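Local coordinates for protein prolyl endopeptidase (Myxococcus xanthus, PDB 2BKL) that probably hydrolyses oligopeptides on the carboxyl side of proline and, more slowly, alanine, as a serine peptidase of the prolyl oligopeptidase family, at residues T356-L368 against Y379-T393. Sequence-based numbering, arbitrary orientation.
Sequences TVQLPGVGAASNL and YVFTSFTTPRQIYKT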
loop_
_atom_site.group_PDB
_atom_site.type_symbol
_atom_site.label_atom_id
_atom_site.label_comp_id
_atom_site.label_asym_id
_atom_site.label_seq_id
_atom_site.Cartn_x
_atom_site.Cartn_y
_atom_site.Cartn_z
ATOM N N THR A 356 -13.196 -4.948 -24.961
ATOM C CA THR A 356 -12.131 -4.327 -24.200
ATOM C C THR A 356 -12.497 -2.877 -23.994
ATOM O O THR A 356 -12.932 -2.179 -24.919
ATOM C CB THR A 356 -10.807 -4.459 -24.977
ATOM O OG1 THR A 356 -10.429 -5.851 -25.032
ATOM C CG2 THR A 356 -9.659 -3.792 -24.251
ATOM N N VAL A 357 -12.357 -2.424 -22.755
ATOM C CA VAL A 357 -12.584 -1.038 -22.423
ATOM C C VAL A 357 -11.563 -0.163 -23.130
ATOM O O VAL A 357 -10.358 -0.402 -23.056
ATOM C CB VAL A 357 -12.547 -0.803 -20.905
ATOM C CG1 VAL A 357 -12.846 0.665 -20.592
ATOM C CG2 VAL A 357 -13.549 -1.654 -20.214
ATOM N N GLN A 358 -12.030 0.842 -23.868
ATOM C CA GLN A 358 -11.137 1.725 -24.597
ATOM C C GLN A 358 -10.730 2.884 -23.722
ATOM O O GLN A 358 -11.532 3.740 -23.357
ATOM C CB GLN A 358 -11.823 2.226 -25.866
ATOM C CG GLN A 358 -12.268 1.091 -26.790
ATOM C CD GLN A 358 -11.127 0.237 -27.305
ATOM O OE1 GLN A 358 -10.192 0.752 -27.950
ATOM N NE2 GLN A 358 -11.192 -1.065 -27.064
ATOM N N LEU A 359 -9.450 2.884 -23.364
ATOM C CA LEU A 359 -8.927 3.845 -22.412
ATOM C C LEU A 359 -8.572 5.143 -23.126
ATOM O O LEU A 359 -8.258 5.157 -24.327
ATOM C CB LEU A 359 -7.691 3.282 -21.723
ATOM C CG LEU A 359 -7.929 1.935 -21.046
ATOM C CD1 LEU A 359 -6.621 1.393 -20.456
ATOM C CD2 LEU A 359 -8.999 1.994 -19.991
ATOM N N PRO A 360 -8.555 6.228 -22.380
ATOM C CA PRO A 360 -8.247 7.534 -22.984
ATOM C C PRO A 360 -6.798 7.695 -23.459
ATOM O O PRO A 360 -6.511 8.575 -24.277
ATOM C CB PRO A 360 -8.570 8.535 -21.864
ATOM C CG PRO A 360 -8.925 7.805 -20.695
ATOM C CD PRO A 360 -8.893 6.327 -20.957
ATOM N N GLY A 361 -5.896 6.846 -22.994
ATOM C CA GLY A 361 -4.491 7.016 -23.288
ATOM C C GLY A 361 -3.687 5.994 -22.551
ATOM O O GLY A 361 -4.244 5.073 -21.941
ATOM N N VAL A 362 -2.369 6.148 -22.639
ATOM C CA VAL A 362 -1.420 5.329 -21.923
ATOM C C VAL A 362 -1.362 5.830 -20.479
ATOM O O VAL A 362 -1.140 7.020 -20.218
ATOM C CB VAL A 362 -0.022 5.400 -22.592
ATOM C CG1 VAL A 362 1.042 4.702 -21.745
ATOM C CG2 VAL A 362 -0.092 4.792 -24.004
ATOM N N GLY A 363 -1.617 4.926 -19.551
ATOM C CA GLY A 363 -1.587 5.239 -18.131
ATOM C C GLY A 363 -2.019 4.041 -17.316
ATOM O O GLY A 363 -1.709 2.909 -17.643
ATOM N N ALA A 364 -2.756 4.286 -16.226
ATOM C CA ALA A 364 -3.220 3.233 -15.316
ATOM C C ALA A 364 -4.735 3.315 -15.174
ATOM O O ALA A 364 -5.275 4.349 -14.866
ATOM C CB ALA A 364 -2.577 3.325 -13.937
ATOM N N ALA A 365 -5.405 2.201 -15.348
ATOM C CA ALA A 365 -6.857 2.121 -15.202
ATOM C C ALA A 365 -7.232 1.132 -14.134
ATOM O O ALA A 365 -6.670 0.030 -14.100
ATOM C CB ALA A 365 -7.496 1.736 -16.504
ATOM N N SER A 366 -8.217 1.460 -13.288
ATOM C CA SER A 366 -8.770 0.509 -12.352
ATOM C C SER A 366 -9.691 -0.471 -13.076
ATOM O O SER A 366 -10.127 -0.224 -14.203
ATOM C CB SER A 366 -9.564 1.219 -11.254
ATOM O OG SER A 366 -10.813 1.699 -11.772
ATOM N N ASN A 367 -10.033 -1.555 -12.396
ATOM C CA ASN A 367 -11.104 -2.408 -12.863
ATOM C C ASN A 367 -12.409 -1.636 -12.764
ATOM O O ASN A 367 -12.505 -0.623 -12.064
ATOM C CB ASN A 367 -11.145 -3.715 -12.072
ATOM C CG ASN A 367 -11.794 -4.854 -12.843
ATOM O OD1 ASN A 367 -12.150 -4.701 -13.979
ATOM N ND2 ASN A 367 -11.872 -6.019 -12.229
ATOM N N LEU A 368 -13.420 -2.106 -13.459
ATOM C CA LEU A 368 -14.742 -1.544 -13.306
ATOM C C LEU A 368 -15.266 -1.786 -11.904
ATOM O O LEU A 368 -15.046 -2.845 -11.307
ATOM C CB LEU A 368 -15.693 -2.131 -14.321
ATOM C CG LEU A 368 -15.445 -1.803 -15.783
ATOM C CD1 LEU A 368 -16.495 -2.490 -16.652
ATOM C CD2 LEU A 368 -15.444 -0.309 -16.011
ATOM N N TYR A 379 -14.749 3.517 -13.705
ATOM C CA TYR A 379 -13.346 3.229 -13.538
ATOM C C TYR A 379 -12.552 4.513 -13.463
ATOM O O TYR A 379 -12.984 5.572 -13.936
ATOM C CB TYR A 379 -12.801 2.306 -14.638
ATOM C CG TYR A 379 -12.557 2.934 -15.989
ATOM C CD1 TYR A 379 -13.542 2.958 -16.954
ATOM C CD2 TYR A 379 -11.309 3.466 -16.319
ATOM C CE1 TYR A 379 -13.295 3.523 -18.240
ATOM C CE2 TYR A 379 -11.069 4.015 -17.558
ATOM C CZ TYR A 379 -12.087 4.060 -18.502
ATOM O OH TYR A 379 -11.790 4.595 -19.743
ATOM N N VAL A 380 -11.397 4.401 -12.828
ATOM C CA VAL A 380 -10.473 5.514 -12.660
ATOM C C VAL A 380 -9.313 5.355 -13.603
ATOM O O VAL A 380 -8.782 4.256 -13.746
ATOM C CB VAL A 380 -9.962 5.507 -11.202
ATOM C CG1 VAL A 380 -8.995 6.652 -10.936
ATOM C CG2 VAL A 380 -11.109 5.555 -10.192
ATOM N N PHE A 381 -8.928 6.445 -14.259
ATOM C CA PHE A 381 -7.752 6.486 -15.111
ATOM C C PHE A 381 -6.795 7.592 -14.690
ATOM O O PHE A 381 -7.209 8.715 -14.418
ATOM C CB PHE A 381 -8.163 6.681 -16.558
ATOM C CG PHE A 381 -7.001 6.775 -17.489
ATOM C CD1 PHE A 381 -6.416 5.619 -17.984
ATOM C CD2 PHE A 381 -6.498 8.005 -17.855
ATOM C CE1 PHE A 381 -5.343 5.684 -18.815
ATOM C CE2 PHE A 381 -5.420 8.088 -18.672
ATOM C CZ PHE A 381 -4.837 6.936 -19.170
ATOM N N THR A 382 -5.514 7.274 -14.599
ATOM C CA THR A 382 -4.475 8.272 -14.329
ATOM C C THR A 382 -3.303 7.973 -15.239
ATOM O O THR A 382 -3.180 6.908 -15.797
ATOM C CB THR A 382 -3.938 8.271 -12.870
ATOM O OG1 THR A 382 -3.414 6.952 -12.547
ATOM C CG2 THR A 382 -5.031 8.483 -11.870
ATOM N N SER A 383 -2.384 8.916 -15.324
ATOM C CA SER A 383 -1.055 8.632 -15.879
ATOM C C SER A 383 -0.069 9.473 -15.113
ATOM O O SER A 383 -0.443 10.269 -14.266
ATOM C CB SER A 383 -0.967 8.938 -17.393
ATOM O OG SER A 383 -0.740 10.314 -17.663
ATOM N N PHE A 384 1.218 9.275 -15.365
ATOM C CA PHE A 384 2.225 10.054 -14.665
ATOM C C PHE A 384 2.059 11.556 -14.893
ATOM O O PHE A 384 2.522 12.349 -14.061
ATOM C CB PHE A 384 3.657 9.630 -15.051
ATOM C CG PHE A 384 4.093 8.334 -14.443
ATOM C CD1 PHE A 384 4.356 8.221 -13.084
ATOM C CD2 PHE A 384 4.241 7.211 -15.231
ATOM C CE1 PHE A 384 4.752 6.982 -12.547
ATOM C CE2 PHE A 384 4.617 5.990 -14.711
ATOM C CZ PHE A 384 4.874 5.869 -13.369
ATOM N N THR A 385 1.428 11.923 -16.008
ATOM C CA THR A 385 1.143 13.322 -16.348
ATOM C C THR A 385 -0.361 13.699 -16.456
ATOM O O THR A 385 -0.693 14.823 -16.859
ATOM C CB THR A 385 1.846 13.656 -17.679
ATOM O OG1 THR A 385 1.269 12.897 -18.740
ATOM C CG2 THR A 385 3.295 13.218 -17.659
ATOM N N THR A 386 -1.253 12.787 -16.077
ATOM C CA THR A 386 -2.722 12.946 -16.202
ATOM C C THR A 386 -3.361 12.790 -14.826
ATOM O O THR A 386 -3.432 11.676 -14.302
ATOM C CB THR A 386 -3.357 11.845 -17.122
ATOM O OG1 THR A 386 -2.850 11.935 -18.448
ATOM C CG2 THR A 386 -4.857 12.071 -17.309
ATOM N N PRO A 387 -3.862 13.869 -14.238
ATOM C CA PRO A 387 -4.634 13.747 -12.998
ATOM C C PRO A 387 -5.843 12.802 -13.114
ATOM O O PRO A 387 -6.341 12.614 -14.223
ATOM C CB PRO A 387 -5.076 15.206 -12.723
ATOM C CG PRO A 387 -4.076 16.019 -13.404
ATOM C CD PRO A 387 -3.713 15.275 -14.643
ATOM N N ARG A 388 -6.318 12.247 -11.996
ATOM C CA ARG A 388 -7.392 11.260 -11.988
ATOM C C ARG A 388 -8.599 11.703 -12.771
ATOM O O ARG A 388 -9.110 12.795 -12.597
ATOM C CB ARG A 388 -7.863 10.947 -10.553
ATOM C CG ARG A 388 -7.008 9.971 -9.798
ATOM C CD ARG A 388 -7.249 9.990 -8.289
ATOM N NE ARG A 388 -8.658 9.871 -7.910
ATOM C CZ ARG A 388 -9.256 8.732 -7.535
ATOM N NH1 ARG A 388 -8.577 7.590 -7.465
ATOM N NH2 ARG A 388 -10.551 8.736 -7.209
ATOM N N GLN A 389 -9.052 10.806 -13.628
ATOM C CA GLN A 389 -10.292 10.936 -14.351
ATOM C C GLN A 389 -11.141 9.738 -14.003
ATOM O O GLN A 389 -10.636 8.631 -13.950
ATOM C CB GLN A 389 -10.017 10.900 -15.830
ATOM C CG GLN A 389 -9.176 12.097 -16.312
ATOM C CD GLN A 389 -8.771 12.024 -17.764
ATOM O OE1 GLN A 389 -8.941 11.000 -18.430
ATOM N NE2 GLN A 389 -8.176 13.103 -18.249
ATOM N N ILE A 390 -12.424 9.933 -13.797
ATOM C CA ILE A 390 -13.355 8.850 -13.600
ATOM C C ILE A 390 -14.323 8.796 -14.749
ATOM O O ILE A 390 -14.889 9.803 -15.126
ATOM C CB ILE A 390 -14.126 9.016 -12.292
ATOM C CG1 ILE A 390 -13.169 9.091 -11.106
ATOM C CG2 ILE A 390 -15.146 7.884 -12.143
ATOM C CD1 ILE A 390 -13.887 9.425 -9.826
ATOM N N TYR A 391 -14.495 7.606 -15.305
ATOM C CA TYR A 391 -15.436 7.353 -16.380
ATOM C C TYR A 391 -16.605 6.533 -15.877
ATOM O O TYR A 391 -16.439 5.596 -15.089
ATOM C CB TYR A 391 -14.733 6.633 -17.548
ATOM C CG TYR A 391 -13.789 7.564 -18.252
ATOM C CD1 TYR A 391 -12.507 7.753 -17.774
ATOM C CD2 TYR A 391 -14.179 8.262 -19.365
ATOM C CE1 TYR A 391 -11.657 8.629 -18.359
ATOM C CE2 TYR A 391 -13.305 9.153 -20.000
ATOM C CZ TYR A 391 -12.048 9.321 -19.469
ATOM O OH TYR A 391 -11.145 10.176 -20.066
ATOM N N LYS A 392 -17.792 6.893 -16.345
ATOM C CA LYS A 392 -18.997 6.136 -16.079
ATOM C C LYS A 392 -19.311 5.378 -17.361
ATOM O O LYS A 392 -19.401 5.963 -18.444
ATOM C CB LYS A 392 -20.146 7.062 -15.690
ATOM C CG LYS A 392 -21.473 6.347 -15.441
ATOM C CD LYS A 392 -22.563 7.329 -15.010
ATOM C CE LYS A 392 -23.942 6.781 -15.231
ATOM N NZ LYS A 392 -24.972 7.846 -15.123
ATOM N N THR A 393 -19.467 4.066 -17.240
ATOM C CA THR A 393 -19.673 3.219 -18.396
ATOM C C THR A 393 -20.910 2.359 -18.212
ATOM O O THR A 393 -21.318 2.080 -17.093
ATOM C CB THR A 393 -18.449 2.307 -18.658
ATOM O OG1 THR A 393 -18.425 1.219 -17.710
ATOM C CG2 THR A 393 -17.130 3.004 -18.428
#
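Ala364 and Thr382 form an antiparallel hydrogen-bonded pair between the short inner strand 364-365 and strand 376-383 of one beta-propeller blade: Ala364 N lies 2.7 Å from Thr382 O in a nearly straight bond (171°), and Thr382 N returns one to Ala364 O. A third backbone bond runs from Ser366 N to Val380 O. Where the regular ladder stops, a side chain continues it: Ser366 OG, placed between its own backbone N and carbonyl carbon (chi1 74°), accepts a hydrogen bond from Val380 N at 3.0 Å and donates to Asn367 O. Ser366 O is buried with no partner in the model, its place in the ladder taken by OG. Thr382 OG1 bonds outside the pair, to Ala462 O.

The apolar contacts gather on the face bearing Ala365 and Phe381, beneath the linker 357-363 from the preceding blade. Pro360 CG sits over one face of the Phe381 ring, a CH-pi contact 3.9 Å from the centroid, while Ala365 CB lies at the ring's edge. The same CG approaches Tyr391 OH at 3.3 Å, a hydroxyl that donates to Gln389 OE1. Tyr379 OH stands above one face of the Tyr391 ring, toward its rim, and aliphatic branches meet the Tyr379 ring obliquely, among them Val357 CG1 (3.7 Å from CE1), Leu359 CD2 and Leu368 CD2. Replacing Phe381 with an alanine would probably open a gap under Pro360 and leave the linker less firmly seated.

Gly363 CA packs closely against Phe381 CZ and makes a CA-H...O contact with Thr382 O at 3.3 Å. Backbone bonds thus set the register while aromatic rings seat the incoming linker.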